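Local coordinates for endo-1,3-beta-glucanase, family GH16 (Zobellia galactanivorans, PDB 4BPZ), which probably hydrolyses internal beta-1,3-glucosidic bonds of laminarin-type glucans through a calcium-binding catalytic domain of glycoside hydrolase family 16, at residues L47-N52 / E71-E76; N56-D61 / K65-K70; A102-K107 / H187-E192; A158-S163 / S196-F201. The protein carries 1 engineered substitution. All coordinates share one frame; numbering follows the deposited sequence.

Contact 1 (L47-N52 / E71-E76); sequences LQHYTN and EKYTFE
H49 and T51 meet the end of strand 63-75 through Y73 and F75, and two CH-pi contacts carry the packing in opposite senses. In one, F75 CB stands over a face of the H49 imidazole, 4.0 Å from the ring centroid and 18° off its normal. In the other the aromatic partner sits on the 71-76 side: with CG anti to the backbone N (chi1 -175°), the Y73 side chain extends beneath methyl CG2 of T51, which lies 3.8 Å from the phenol centroid, shifted toward the rim near CZ and CE2. The H49 and Y73 rings meet obliquely, their planes 70° apart, H49 CB coming within 3.9 Å of Y73 CD2. P36 packs on both H49 and F75. Strands 48-50 and 63-75 do not pair with each other; both pair with strand 82-93 in the beta-sandwich of family 16, so the side chains here reach past the start of that strand, which lies between them. Carbonyl O of Y73 lies in the imidazole plane at the H49 edge, 3.4 Å from CD2. The polar ends are held from outside the two segments: H49 NE2 is hydrogen-bonded to S78 O, which helps fix how the ring is turned, and T51 OG1 to N56 OD1.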
loop_
_atom_site.group_PDB
_atom_site.type_symbol
_atom_site.label_atom_id
_atom_site.label_comp_id
_atom_site.label_asym_id
_atom_site.label_seq_id
_atom_site.Cartn_x
_atom_site.Cartn_y
_atom_site.Cartn_z
ATOM N N LEU A 47 -3.564 10.804 10.737
ATOM C CA LEU A 47 -3.065 11.336 11.997
ATOM C C LEU A 47 -1.682 10.931 12.337
ATOM O O LEU A 47 -1.167 11.324 13.358
ATOM C CB LEU A 47 -4.043 10.914 13.129
ATOM C CG LEU A 47 -5.457 11.538 12.948
ATOM C CD1 LEU A 47 -6.352 11.130 14.107
ATOM C CD2 LEU A 47 -5.391 13.057 12.937
ATOM N N GLN A 48 -1.000 10.133 11.507
ATOM C CA GLN A 48 0.321 9.584 11.801
ATOM C C GLN A 48 1.453 10.396 11.191
ATOM O O GLN A 48 1.290 11.047 10.127
ATOM C CB GLN A 48 0.505 8.116 11.389
ATOM C CG GLN A 48 0.725 7.882 9.875
ATOM C CD GLN A 48 -0.418 8.276 9.010
ATOM O OE1 GLN A 48 -0.204 8.749 7.846
ATOM N NE2 GLN A 48 -1.607 8.116 9.435
ATOM N N HIS A 49 2.648 10.246 11.761
ATOM C CA HIS A 49 3.910 10.360 11.032
ATOM C C HIS A 49 4.409 8.984 10.661
ATOM O O HIS A 49 4.172 8.008 11.350
ATOM C CB HIS A 49 4.986 11.048 11.865
ATOM C CG HIS A 49 4.980 12.547 11.750
ATOM N ND1 HIS A 49 4.990 13.180 10.583
ATOM C CD2 HIS A 49 4.996 13.524 12.737
ATOM C CE1 HIS A 49 4.973 14.505 10.816
ATOM N NE2 HIS A 49 4.999 14.696 12.126
ATOM N N TYR A 50 5.122 8.955 9.548
ATOM C CA TYR A 50 5.829 7.748 9.111
ATOM C C TYR A 50 7.316 7.876 9.420
ATOM O O TYR A 50 7.881 8.936 9.268
ATOM C CB TYR A 50 5.588 7.507 7.616
ATOM C CG TYR A 50 4.179 7.058 7.300
ATOM C CD1 TYR A 50 3.647 5.904 7.881
ATOM C CD2 TYR A 50 3.392 7.737 6.367
ATOM C CE1 TYR A 50 2.385 5.448 7.557
ATOM C CE2 TYR A 50 2.127 7.295 6.036
ATOM C CZ TYR A 50 1.629 6.139 6.623
ATOM O OH TYR A 50 0.379 5.658 6.289
ATOM N N THR A 51 7.916 6.789 9.922
ATOM C CA THR A 51 9.340 6.833 10.353
ATOM C C THR A 51 10.001 5.611 9.793
ATOM O O THR A 51 9.381 4.625 9.385
ATOM C CB THR A 51 9.528 6.937 11.880
ATOM O OG1 THR A 51 9.664 5.633 12.466
ATOM C CG2 THR A 51 8.491 7.787 12.540
ATOM N N ASN A 52 11.363 5.642 9.852
ATOM C CA ASN A 52 12.125 4.466 9.444
ATOM C C ASN A 52 12.714 3.714 10.618
ATOM O O ASN A 52 13.639 2.931 10.461
ATOM C CB ASN A 52 13.210 4.779 8.391
ATOM C CG ASN A 52 14.415 5.472 8.952
ATOM O OD1 ASN A 52 15.513 5.514 8.242
ATOM N ND2 ASN A 52 14.374 5.949 10.090
ATOM N N GLU A 71 1.923 7.482 20.004
ATOM C CA GLU A 71 3.253 7.968 20.402
ATOM C C GLU A 71 3.343 9.371 19.873
ATOM O O GLU A 71 3.152 9.617 18.659
ATOM C CB GLU A 71 4.354 7.063 19.659
ATOM C CG GLU A 71 5.722 7.607 19.829
ATOM C CD GLU A 71 6.792 6.887 19.062
ATOM O OE1 GLU A 71 6.523 5.921 18.294
ATOM O OE2 GLU A 71 7.984 7.273 19.275
ATOM N N LYS A 72 3.695 10.338 20.718
ATOM C CA LYS A 72 3.939 11.718 20.225
ATOM C C LYS A 72 5.261 11.688 19.418
ATOM O O LYS A 72 6.278 11.202 19.930
ATOM C CB LYS A 72 4.049 12.748 21.376
ATOM C CG LYS A 72 2.724 12.887 22.121
ATOM C CD LYS A 72 1.770 13.819 21.388
ATOM C CE LYS A 72 0.628 14.145 22.350
ATOM N NZ LYS A 72 -0.535 14.881 21.792
ATOM N N TYR A 73 5.250 12.289 18.251
ATOM C CA TYR A 73 6.438 12.310 17.443
ATOM C C TYR A 73 6.463 13.522 16.630
ATOM O O TYR A 73 5.437 13.938 16.064
ATOM C CB TYR A 73 6.439 11.066 16.516
ATOM C CG TYR A 73 7.697 10.869 15.672
ATOM C CD1 TYR A 73 8.760 10.177 16.204
ATOM C CD2 TYR A 73 7.862 11.411 14.428
ATOM C CE1 TYR A 73 9.980 10.009 15.528
ATOM C CE2 TYR A 73 9.038 11.286 13.725
ATOM C CZ TYR A 73 10.087 10.580 14.275
ATOM O OH TYR A 73 11.258 10.469 13.534
ATOM N N THR A 74 7.631 14.208 16.546
ATOM C CA THR A 74 7.732 15.526 15.810
ATOM C C THR A 74 8.725 15.312 14.661
ATOM O O THR A 74 9.829 14.821 14.883
ATOM C CB THR A 74 8.183 16.622 16.755
ATOM O OG1 THR A 74 7.232 16.674 17.823
ATOM C CG2 THR A 74 8.333 17.989 16.030
ATOM N N PHE A 75 8.360 15.774 13.477
ATOM C CA PHE A 75 9.268 15.800 12.318
ATOM C C PHE A 75 9.180 17.256 11.821
ATOM O O PHE A 75 8.129 17.738 11.371
ATOM C CB PHE A 75 8.811 14.844 11.233
ATOM C CG PHE A 75 9.715 14.904 10.027
ATOM C CD1 PHE A 75 10.894 14.108 10.018
ATOM C CD2 PHE A 75 9.469 15.697 8.940
ATOM C CE1 PHE A 75 11.750 14.134 8.937
ATOM C CE2 PHE A 75 10.366 15.755 7.819
ATOM C CZ PHE A 75 11.490 14.943 7.826
ATOM N N GLU A 76 10.317 17.932 11.847
ATOM C CA GLU A 76 10.441 19.281 11.256
ATOM C C GLU A 76 9.337 20.227 11.764
ATOM O O GLU A 76 8.667 20.909 10.954
ATOM C CB GLU A 76 10.441 19.312 9.738
ATOM C CG GLU A 76 11.726 18.829 9.084
ATOM C CD GLU A 76 12.916 19.554 9.698
ATOM O OE1 GLU A 76 13.221 20.686 9.250
ATOM O OE2 GLU A 76 13.493 18.991 10.677
#

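Contact 2 (N56-D61 / K65-K70); sequences NSFVSD and KIRAIK
N56 opens the pairing with two bonds to R67: its carbonyl O accepts R67 N at 2.8 Å, the donor standing above the carbonyl plane, and its ND2 gives a nearly straight bond of 3.0 Å to R67 O, which lies in the plane of the side-chain amide. N56 OD1 is bonded to T51 OG1. S57 faces I66 as a non-hydrogen-bonded antiparallel pair, and S57 CA approaches K65 O to 3.1 Å. F58 and K65 form the hydrogen-bonded pair, K65 N to F58 O at 2.8 Å and F58 N to K65 O at 3.0 Å. The F58 ring, folded back by chi1 of 53° between the backbone N and the carbonyl carbon, takes K65 CB over one face, while its CE1 lies over the centre of the R67 guanidinium, the planes 29° apart. R67 NE is bonded to E55 O. At S60, OG receives K65 NZ at 2.8 Å; the lysine chain bends at chi2 and passes over the F58 ring at a slant, and NZ is also bonded to T63 OG1. This is a tight antiparallel beta-hairpin, its turn carrying the calcium ligand G62.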
loop_
_atom_site.group_PDB
_atom_site.type_symbol
_atom_site.label_atom_id
_atom_site.label_comp_id
_atom_site.label_asym_id
_atom_site.label_seq_id
_atom_site.Cartn_x
_atom_site.Cartn_y
_atom_site.Cartn_z
ATOM N N ASN A 56 8.551 1.111 14.142
ATOM C CA ASN A 56 7.476 0.983 13.182
ATOM C C ASN A 56 7.614 -0.008 12.109
ATOM O O ASN A 56 6.643 -0.273 11.404
ATOM C CB ASN A 56 7.153 2.394 12.592
ATOM C CG ASN A 56 6.895 3.445 13.636
ATOM O OD1 ASN A 56 7.645 4.419 13.769
ATOM N ND2 ASN A 56 5.822 3.270 14.443
ATOM N N SER A 57 8.799 -0.653 11.957
ATOM C CA SER A 57 8.917 -1.728 11.016
ATOM C C SER A 57 10.097 -2.528 11.367
ATOM O O SER A 57 11.146 -2.020 11.827
ATOM C CB SER A 57 8.951 -1.271 9.562
ATOM O OG SER A 57 10.090 -0.440 9.361
ATOM N N PHE A 58 9.997 -3.839 11.116
ATOM C CA PHE A 58 11.095 -4.767 11.493
ATOM C C PHE A 58 10.789 -6.111 10.841
ATOM O O PHE A 58 9.579 -6.454 10.580
ATOM C CB PHE A 58 11.252 -4.914 13.046
ATOM C CG PHE A 58 9.972 -5.280 13.724
ATOM C CD1 PHE A 58 8.986 -4.341 14.010
ATOM C CD2 PHE A 58 9.725 -6.593 14.143
ATOM C CE1 PHE A 58 7.818 -4.678 14.682
ATOM C CE2 PHE A 58 8.598 -6.914 14.887
ATOM C CZ PHE A 58 7.604 -5.946 15.121
ATOM N N VAL A 59 11.825 -6.906 10.652
ATOM C CA VAL A 59 11.667 -8.198 10.032
ATOM C C VAL A 59 12.202 -9.218 11.032
ATOM O O VAL A 59 13.311 -9.075 11.602
ATOM C CB VAL A 59 12.464 -8.317 8.721
ATOM C CG1 VAL A 59 12.270 -9.638 8.009
ATOM C CG2 VAL A 59 12.033 -7.158 7.766
ATOM N N SER A 60 11.406 -10.249 11.278
ATOM C CA SER A 60 11.830 -11.273 12.244
ATOM C C SER A 60 10.980 -12.468 12.019
ATOM O O SER A 60 9.815 -12.388 11.543
ATOM C CB SER A 60 11.609 -10.835 13.694
ATOM O OG SER A 60 10.249 -10.488 13.976
ATOM N N ASP A 61 11.521 -13.645 12.332
ATOM C CA ASP A 61 10.711 -14.848 12.330
ATOM C C ASP A 61 9.994 -15.141 10.963
ATOM O O ASP A 61 8.835 -15.632 10.992
ATOM C CB ASP A 61 9.731 -14.773 13.549
ATOM C CG ASP A 61 8.972 -16.059 13.869
ATOM O OD1 ASP A 61 9.534 -17.175 13.681
ATOM O OD2 ASP A 61 7.830 -15.921 14.468
ATOM N N LYS A 65 6.956 -6.890 9.809
ATOM C CA LYS A 65 5.902 -6.228 10.532
ATOM C C LYS A 65 6.001 -4.751 10.310
ATOM O O LYS A 65 7.109 -4.152 10.394
ATOM C CB LYS A 65 6.059 -6.442 12.067
ATOM C CG LYS A 65 5.740 -7.840 12.514
ATOM C CD LYS A 65 6.863 -8.854 12.271
ATOM C CE LYS A 65 6.699 -10.076 13.133
ATOM N NZ LYS A 65 7.727 -11.074 12.791
ATOM N N ILE A 66 4.852 -4.118 9.998
ATOM C CA ILE A 66 4.697 -2.674 10.108
ATOM C C ILE A 66 3.830 -2.468 11.356
ATOM O O ILE A 66 2.840 -3.189 11.556
ATOM C CB ILE A 66 4.008 -2.059 8.847
ATOM C CG1 ILE A 66 4.971 -2.295 7.671
ATOM C CG2 ILE A 66 3.710 -0.602 9.082
ATOM C CD1 ILE A 66 4.296 -1.968 6.293
ATOM N N ARG A 67 4.251 -1.536 12.212
ATOM C CA ARG A 67 3.594 -1.347 13.531
ATOM C C ARG A 67 3.254 0.090 13.683
ATOM O O ARG A 67 4.117 0.982 13.616
ATOM C CB ARG A 67 4.559 -1.861 14.599
ATOM C CG ARG A 67 4.015 -1.619 16.036
ATOM C CD ARG A 67 4.731 -2.418 17.085
ATOM N NE ARG A 67 6.181 -2.174 17.031
ATOM C CZ ARG A 67 7.128 -3.027 17.452
ATOM N NH1 ARG A 67 6.770 -4.181 18.040
ATOM N NH2 ARG A 67 8.402 -2.707 17.251
ATOM N N ALA A 68 1.951 0.349 13.914
ATOM C CA ALA A 68 1.449 1.683 14.229
ATOM C C ALA A 68 1.367 1.811 15.750
ATOM O O ALA A 68 0.937 0.859 16.424
ATOM C CB ALA A 68 0.090 1.867 13.630
ATOM N N ILE A 69 1.697 2.970 16.277
ATOM C CA ILE A 69 1.830 3.174 17.742
ATOM C C ILE A 69 1.266 4.513 18.091
ATOM O O ILE A 69 1.489 5.515 17.413
ATOM C CB ILE A 69 3.291 3.146 18.187
ATOM C CG1 ILE A 69 4.057 1.937 17.682
ATOM C CG2 ILE A 69 3.388 3.231 19.698
ATOM C CD1 ILE A 69 5.535 1.956 17.963
ATOM N N LYS A 70 0.493 4.576 19.201
ATOM C CA LYS A 70 0.129 5.888 19.779
ATOM C C LYS A 70 1.358 6.394 20.502
ATOM O O LYS A 70 1.820 5.813 21.535
ATOM C CB LYS A 70 -1.057 5.723 20.747
ATOM C CG LYS A 70 -1.528 7.080 21.296
ATOM C CD LYS A 70 -2.802 6.918 22.070
ATOM C CE LYS A 70 -3.357 8.295 22.427
ATOM N NZ LYS A 70 -4.665 8.095 23.123
#

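Contact 3 (A102-K107 / H187-E192); sequences AKLPSK and HVYSLE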
loop_
_atom_site.group_PDB
_atom_site.type_symbol
_atom_site.label_atom_id
_atom_site.label_comp_id
_atom_site.label_asym_id
_atom_site.label_seq_id
_atom_site.Cartn_x
_atom_site.Cartn_y
_atom_site.Cartn_z
ATOM N N ALA A 102 -0.466 -11.879 3.946
ATOM C CA ALA A 102 -0.425 -11.021 5.109
ATOM C C ALA A 102 -1.555 -11.303 6.077
ATOM O O ALA A 102 -2.577 -11.848 5.722
ATOM C CB ALA A 102 -0.577 -9.525 4.637
ATOM N N LYS A 103 -1.330 -10.818 7.311
ATOM C CA LYS A 103 -2.298 -10.690 8.388
ATOM C C LYS A 103 -2.474 -9.220 8.644
ATOM O O LYS A 103 -1.491 -8.471 8.736
ATOM C CB LYS A 103 -1.830 -11.381 9.669
ATOM C CG LYS A 103 -1.969 -12.896 9.612
ATOM C CD LYS A 103 -1.430 -13.528 10.909
ATOM C CE LYS A 103 -1.409 -14.997 10.785
ATOM N NZ LYS A 103 -1.004 -15.574 12.141
ATOM N N LEU A 104 -3.734 -8.769 8.753
ATOM C CA LEU A 104 -4.067 -7.346 8.850
ATOM C C LEU A 104 -4.202 -6.887 10.303
ATOM O O LEU A 104 -4.562 -7.721 11.174
ATOM C CB LEU A 104 -5.343 -7.013 8.032
ATOM C CG LEU A 104 -5.300 -7.485 6.600
ATOM C CD1 LEU A 104 -6.552 -7.024 5.889
ATOM C CD2 LEU A 104 -4.071 -7.074 5.844
ATOM N N PRO A 105 -4.065 -5.606 10.595
ATOM C CA PRO A 105 -4.342 -5.133 11.963
ATOM C C PRO A 105 -5.798 -5.394 12.324
ATOM O O PRO A 105 -6.716 -5.208 11.508
ATOM C CB PRO A 105 -4.030 -3.621 11.863
ATOM C CG PRO A 105 -3.256 -3.452 10.605
ATOM C CD PRO A 105 -3.500 -4.590 9.700
ATOM N N SER A 106 -6.032 -5.730 13.584
ATOM C CA SER A 106 -7.421 -5.924 14.067
ATOM C C SER A 106 -8.043 -4.708 14.678
ATOM O O SER A 106 -9.279 -4.713 14.838
ATOM C CB SER A 106 -7.428 -7.047 15.178
ATOM O OG SER A 106 -6.670 -6.642 16.276
ATOM N N LYS A 107 -7.267 -3.709 15.093
ATOM C CA LYS A 107 -7.794 -2.686 15.949
ATOM C C LYS A 107 -8.494 -1.600 15.190
ATOM O O LYS A 107 -8.143 -1.183 14.074
ATOM C CB LYS A 107 -6.711 -2.075 16.834
ATOM C CG LYS A 107 -6.219 -3.112 17.884
ATOM C CD LYS A 107 -5.139 -2.574 18.790
ATOM C CE LYS A 107 -4.711 -3.637 19.820
ATOM N NZ LYS A 107 -3.637 -3.097 20.695
ATOM N N HIS A 187 -3.977 -14.315 4.507
ATOM C CA HIS A 187 -4.628 -14.391 3.230
ATOM C C HIS A 187 -3.671 -13.886 2.192
ATOM O O HIS A 187 -2.693 -13.171 2.509
ATOM C CB HIS A 187 -5.875 -13.523 3.184
ATOM C CG HIS A 187 -6.964 -13.957 4.163
ATOM N ND1 HIS A 187 -6.899 -13.791 5.511
ATOM C CD2 HIS A 187 -8.184 -14.528 3.887
ATOM C CE1 HIS A 187 -8.031 -14.274 6.091
ATOM N NE2 HIS A 187 -8.848 -14.685 5.105
ATOM N N VAL A 188 -3.930 -14.225 0.893
ATOM C CA VAL A 188 -3.105 -13.698 -0.196
ATOM C C VAL A 188 -3.903 -12.632 -0.918
ATOM O O VAL A 188 -4.958 -12.894 -1.505
ATOM C CB VAL A 188 -2.656 -14.829 -1.149
ATOM C CG1 VAL A 188 -1.848 -14.238 -2.273
ATOM C CG2 VAL A 188 -1.848 -15.852 -0.404
ATOM N N TYR A 189 -3.360 -11.427 -0.986
ATOM C CA TYR A 189 -3.932 -10.282 -1.679
ATOM C C TYR A 189 -3.163 -10.146 -2.970
ATOM O O TYR A 189 -1.912 -10.116 -2.938
ATOM C CB TYR A 189 -3.707 -9.065 -0.808
ATOM C CG TYR A 189 -4.377 -9.214 0.581
ATOM C CD1 TYR A 189 -5.745 -8.954 0.754
ATOM C CD2 TYR A 189 -3.643 -9.750 1.644
ATOM C CE1 TYR A 189 -6.340 -9.149 1.987
ATOM C CE2 TYR A 189 -4.310 -9.995 2.882
ATOM C CZ TYR A 189 -5.620 -9.696 3.041
ATOM O OH TYR A 189 -6.296 -9.875 4.226
ATOM N N SER A 190 -3.826 -10.157 -4.117
ATOM C CA SER A 190 -3.073 -10.165 -5.380
ATOM C C SER A 190 -3.681 -9.262 -6.421
ATOM O O SER A 190 -4.861 -8.930 -6.433
ATOM C CB SER A 190 -2.888 -11.596 -5.900
ATOM O OG SER A 190 -4.080 -12.163 -6.301
ATOM N N LEU A 191 -2.804 -8.938 -7.379
ATOM C CA LEU A 191 -3.130 -8.170 -8.569
ATOM C C LEU A 191 -2.662 -8.912 -9.774
ATOM O O LEU A 191 -1.485 -9.361 -9.767
ATOM C CB LEU A 191 -2.424 -6.790 -8.495
ATOM C CG LEU A 191 -2.384 -5.958 -9.783
ATOM C CD1 LEU A 191 -3.793 -5.505 -10.217
ATOM C CD2 LEU A 191 -1.444 -4.777 -9.609
ATOM N N GLU A 192 -3.456 -9.025 -10.828
ATOM C CA GLU A 192 -2.965 -9.475 -12.149
ATOM C C GLU A 192 -3.234 -8.295 -13.091
ATOM O O GLU A 192 -4.373 -7.900 -13.315
ATOM C CB GLU A 192 -3.771 -10.695 -12.595
ATOM C CG GLU A 192 -3.491 -11.877 -11.733
ATOM C CD GLU A 192 -4.403 -13.033 -11.895
ATOM O OE1 GLU A 192 -5.138 -13.095 -12.930
ATOM O OE2 GLU A 192 -4.420 -13.900 -10.998
HETATM O O HOH W 1 -5.227 -11.438 6.172
#
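H187 and A102 form an antiparallel hydrogen-bonded pair: A102 N reaches H187 O at 2.9 Å, and H187 N returns a bond of 3.1 Å to A102 O. The histidine side chain lies on the same face of the sheet as the alanine methyl; its ND1 is 3.0 Å from a water and has a weak bond to S185 O. Here strand 96-103 ends and the chain leaves the sheet, while strand 187-193 carries on; strand 244-255, which brings the calcium ligand D250, flanks strand 96-103 on its other edge in the beta-sandwich of the family. Two residues on, Y189 turns toward the departing chain. The water lies 2.7 Å from Y189 OH, in the plane of the ring, so that one molecule is within bonding distance of the phenol, H187 ND1 and A102 O. A102 O also sits at the ring edge, 3.8 Å from Y189 CE2. From the opposite direction comes L104, whose CD1 approaches Y189 OH to 3.3 Å and CZ to 4.0 Å. I114 and L202 pack on the same tyrosine.

Contact 4 (A158-S163 / S196-F201); sequences AHFHWS and SAMKVF. With GLC (alpha-D-glucopyranose), chain C.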
loop_
_atom_site.group_PDB
_atom_site.type_symbol
_atom_site.label_atom_id
_atom_site.label_comp_id
_atom_site.label_asym_id
_atom_site.label_seq_id
_atom_site.Cartn_x
_atom_site.Cartn_y
_atom_site.Cartn_z
ATOM N N ALA A 158 -10.802 -3.090 -2.755
ATOM C CA ALA A 158 -9.862 -2.998 -3.940
ATOM C C ALA A 158 -10.411 -1.786 -4.643
ATOM O O ALA A 158 -11.539 -1.640 -4.875
ATOM C CB ALA A 158 -10.032 -4.217 -4.884
ATOM N N HIS A 159 -9.577 -0.874 -5.062
ATOM C CA HIS A 159 -10.017 0.375 -5.682
ATOM C C HIS A 159 -9.016 1.155 -6.517
ATOM O O HIS A 159 -7.916 1.359 -6.095
ATOM C CB HIS A 159 -10.175 1.325 -4.604
ATOM C CG HIS A 159 -11.411 2.018 -4.683
ATOM N ND1 HIS A 159 -11.613 3.243 -5.209
ATOM C CD2 HIS A 159 -12.635 1.581 -4.222
ATOM C CE1 HIS A 159 -12.946 3.547 -5.046
ATOM N NE2 HIS A 159 -13.530 2.575 -4.430
ATOM N N PHE A 160 -9.404 1.603 -7.663
ATOM C CA PHE A 160 -8.564 2.265 -8.632
ATOM C C PHE A 160 -8.795 3.748 -8.593
ATOM O O PHE A 160 -9.965 4.173 -8.488
ATOM C CB PHE A 160 -8.895 1.694 -10.053
ATOM C CG PHE A 160 -8.631 0.240 -10.201
ATOM C CD1 PHE A 160 -9.527 -0.750 -9.812
ATOM C CD2 PHE A 160 -7.363 -0.189 -10.728
ATOM C CE1 PHE A 160 -9.215 -2.102 -9.935
ATOM C CE2 PHE A 160 -7.089 -1.513 -10.862
ATOM C CZ PHE A 160 -7.985 -2.494 -10.468
ATOM N N HIS A 161 -7.737 4.500 -8.723
ATOM C CA HIS A 161 -7.814 5.985 -8.738
ATOM C C HIS A 161 -6.970 6.482 -9.876
ATOM O O HIS A 161 -5.755 6.144 -9.929
ATOM C CB HIS A 161 -7.305 6.596 -7.442
ATOM C CG HIS A 161 -7.973 6.135 -6.190
ATOM N ND1 HIS A 161 -7.746 4.937 -5.532
ATOM C CD2 HIS A 161 -9.027 6.705 -5.543
ATOM C CE1 HIS A 161 -8.571 4.864 -4.470
ATOM N NE2 HIS A 161 -9.318 5.921 -4.475
ATOM N N TRP A 162 -7.538 7.275 -10.789
ATOM C CA TRP A 162 -6.767 7.734 -11.922
ATOM C C TRP A 162 -7.467 8.869 -12.574
ATOM O O TRP A 162 -8.647 9.163 -12.299
ATOM C CB TRP A 162 -6.500 6.646 -12.939
ATOM C CG TRP A 162 -7.634 6.278 -13.819
ATOM C CD1 TRP A 162 -7.781 6.690 -15.170
ATOM C CD2 TRP A 162 -8.782 5.434 -13.527
ATOM N NE1 TRP A 162 -8.879 6.099 -15.685
ATOM C CE2 TRP A 162 -9.523 5.297 -14.770
ATOM C CE3 TRP A 162 -9.216 4.774 -12.397
ATOM C CZ2 TRP A 162 -10.743 4.630 -14.848
ATOM C CZ3 TRP A 162 -10.414 4.063 -12.440
ATOM C CH2 TRP A 162 -11.208 4.047 -13.681
ATOM N N SER A 163 -6.771 9.624 -13.393
ATOM C CA SER A 163 -7.428 10.497 -14.371
ATOM C C SER A 163 -7.058 10.014 -15.751
ATOM O O SER A 163 -5.956 9.491 -15.956
ATOM C CB SER A 163 -7.131 11.980 -14.174
ATOM O OG SER A 163 -5.761 12.260 -14.129
ATOM N N SER A 196 -4.604 -5.739 -21.101
ATOM C CA SER A 196 -6.065 -5.974 -21.223
ATOM C C SER A 196 -6.863 -5.526 -19.980
ATOM O O SER A 196 -7.928 -4.966 -20.134
ATOM C CB SER A 196 -6.282 -7.478 -21.509
ATOM O OG SER A 196 -5.677 -7.804 -22.763
ATOM N N ALA A 197 -6.322 -5.828 -18.792
ATOM C CA ALA A 197 -7.165 -5.643 -17.582
ATOM C C ALA A 197 -6.300 -5.632 -16.376
ATOM O O ALA A 197 -5.145 -6.129 -16.344
ATOM C CB ALA A 197 -8.185 -6.790 -17.449
ATOM N N MET A 198 -6.886 -5.102 -15.295
ATOM C CA MET A 198 -6.335 -5.237 -13.927
ATOM C C MET A 198 -7.343 -5.945 -13.067
ATOM O O MET A 198 -8.500 -5.505 -12.991
ATOM C CB MET A 198 -6.046 -3.894 -13.382
ATOM C CG MET A 198 -4.896 -3.250 -14.126
ATOM S SD MET A 198 -4.904 -1.509 -14.122
ATOM C CE MET A 198 -6.373 -0.981 -15.041
ATOM N N LYS A 199 -6.912 -7.019 -12.435
ATOM C CA LYS A 199 -7.783 -7.857 -11.628
ATOM C C LYS A 199 -7.205 -7.911 -10.217
ATOM O O LYS A 199 -6.017 -8.219 -10.068
ATOM C CB LYS A 199 -7.836 -9.271 -12.160
ATOM C CG LYS A 199 -8.356 -9.393 -13.594
ATOM C CD LYS A 199 -8.251 -10.833 -14.081
ATOM C CE LYS A 199 -8.588 -11.019 -15.531
ATOM N NZ LYS A 199 -8.598 -12.438 -15.892
ATOM N N VAL A 200 -8.015 -7.609 -9.203
ATOM C CA VAL A 200 -7.576 -7.690 -7.789
ATOM C C VAL A 200 -8.344 -8.792 -7.150
ATOM O O VAL A 200 -9.579 -8.883 -7.246
ATOM C CB VAL A 200 -7.782 -6.359 -7.065
ATOM C CG1 VAL A 200 -7.451 -6.498 -5.602
ATOM C CG2 VAL A 200 -6.992 -5.279 -7.764
ATOM N N PHE A 201 -7.609 -9.684 -6.461
ATOM C CA PHE A 201 -8.193 -10.840 -5.808
ATOM C C PHE A 201 -7.887 -10.836 -4.321
ATOM O O PHE A 201 -6.842 -10.359 -3.849
ATOM C CB PHE A 201 -7.516 -12.123 -6.374
ATOM C CG PHE A 201 -7.862 -12.386 -7.808
ATOM C CD1 PHE A 201 -8.924 -13.214 -8.157
ATOM C CD2 PHE A 201 -7.010 -11.910 -8.804
ATOM C CE1 PHE A 201 -9.186 -13.477 -9.527
ATOM C CE2 PHE A 201 -7.273 -12.185 -10.153
ATOM C CZ PHE A 201 -8.366 -12.887 -10.471
HETATM C C1 GLC C . -5.833 4.876 -2.052
HETATM C C2 GLC C . -6.018 6.413 -1.817
HETATM C C3 GLC C . -4.719 6.925 -1.178
HETATM C C4 GLC C . -4.406 6.175 0.043
HETATM C C5 GLC C . -4.127 4.770 -0.434
HETATM C C6 GLC C . -3.760 3.807 0.672
HETATM O O1 GLC C . -5.030 4.579 -3.174
HETATM O O2 GLC C . -6.290 6.989 -3.070
HETATM O O3 GLC C . -4.881 8.372 -0.864
HETATM O O4 GLC C . -3.263 6.754 0.701
HETATM O O5 GLC C . -5.343 4.256 -1.024
HETATM O O6 GLC C . -4.793 3.693 1.645
#
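F160 and M198 cross at a slant, the phenyl ring reaching the thioether chain with its outer carbons. F160 CE2 touches M198 CB at 3.6 Å, and CZ lies almost as near. In the conformer given, one of two modelled for M198, SD makes an oblique Met-aromatic contact, 5.1 Å from the ring centroid and 65° off the normal, well to the side of the ring face. The F160 ring projects between M198 and V200, meeting V200 CG2 at 4.0 Å through CZ. V200 divides its two methyls: with CG1 anti to the backbone N (chi1 175°), that branch goes to A158 CB, 3.5 Å away, and leaves CG2 for the phenyl. The two strands run roughly antiparallel, 149° between their directions, yet their axes come no closer than 8.3 Å and the link is made by side chains, without hydrogen bonds. Such apolar filling between strands is the interior of the family 16 jelly-roll beta-sandwich; I143 touches both F160 and M198, and L210 adds to the phenyl's surroundings. H161, next after F160 on strand 155-163, belongs to the glycan pocket: O2 of the bound glucose stands over the centre of its imidazole, 3.4 Å from CE1. D144, E147 and N44 hydrogen-bond that sugar.

Contacts 3 and 4 are buried, whereas contacts 1 and 2 are only partly so and lie on the same side of the molecule. Strand 63-75 serves both of the latter: contact 2 pairs it directly with a hairpin partner, while contact 1 uses its far end for side-chain packing, and the two touch where T51 meets N56. Contacts 3 and 4 meet where strands 187-193 and 197-202 pair, E192 N lying 2.8 Å from K199 O. The chemistry follows position. Contacts 2 and 3 combine backbone pairing with polar side chains or water; contact 1 rests on CH-pi packing and contact 4 on apolar packing, joined in one M198 conformer by a Met-aromatic contact, with the glycan pocket beside it.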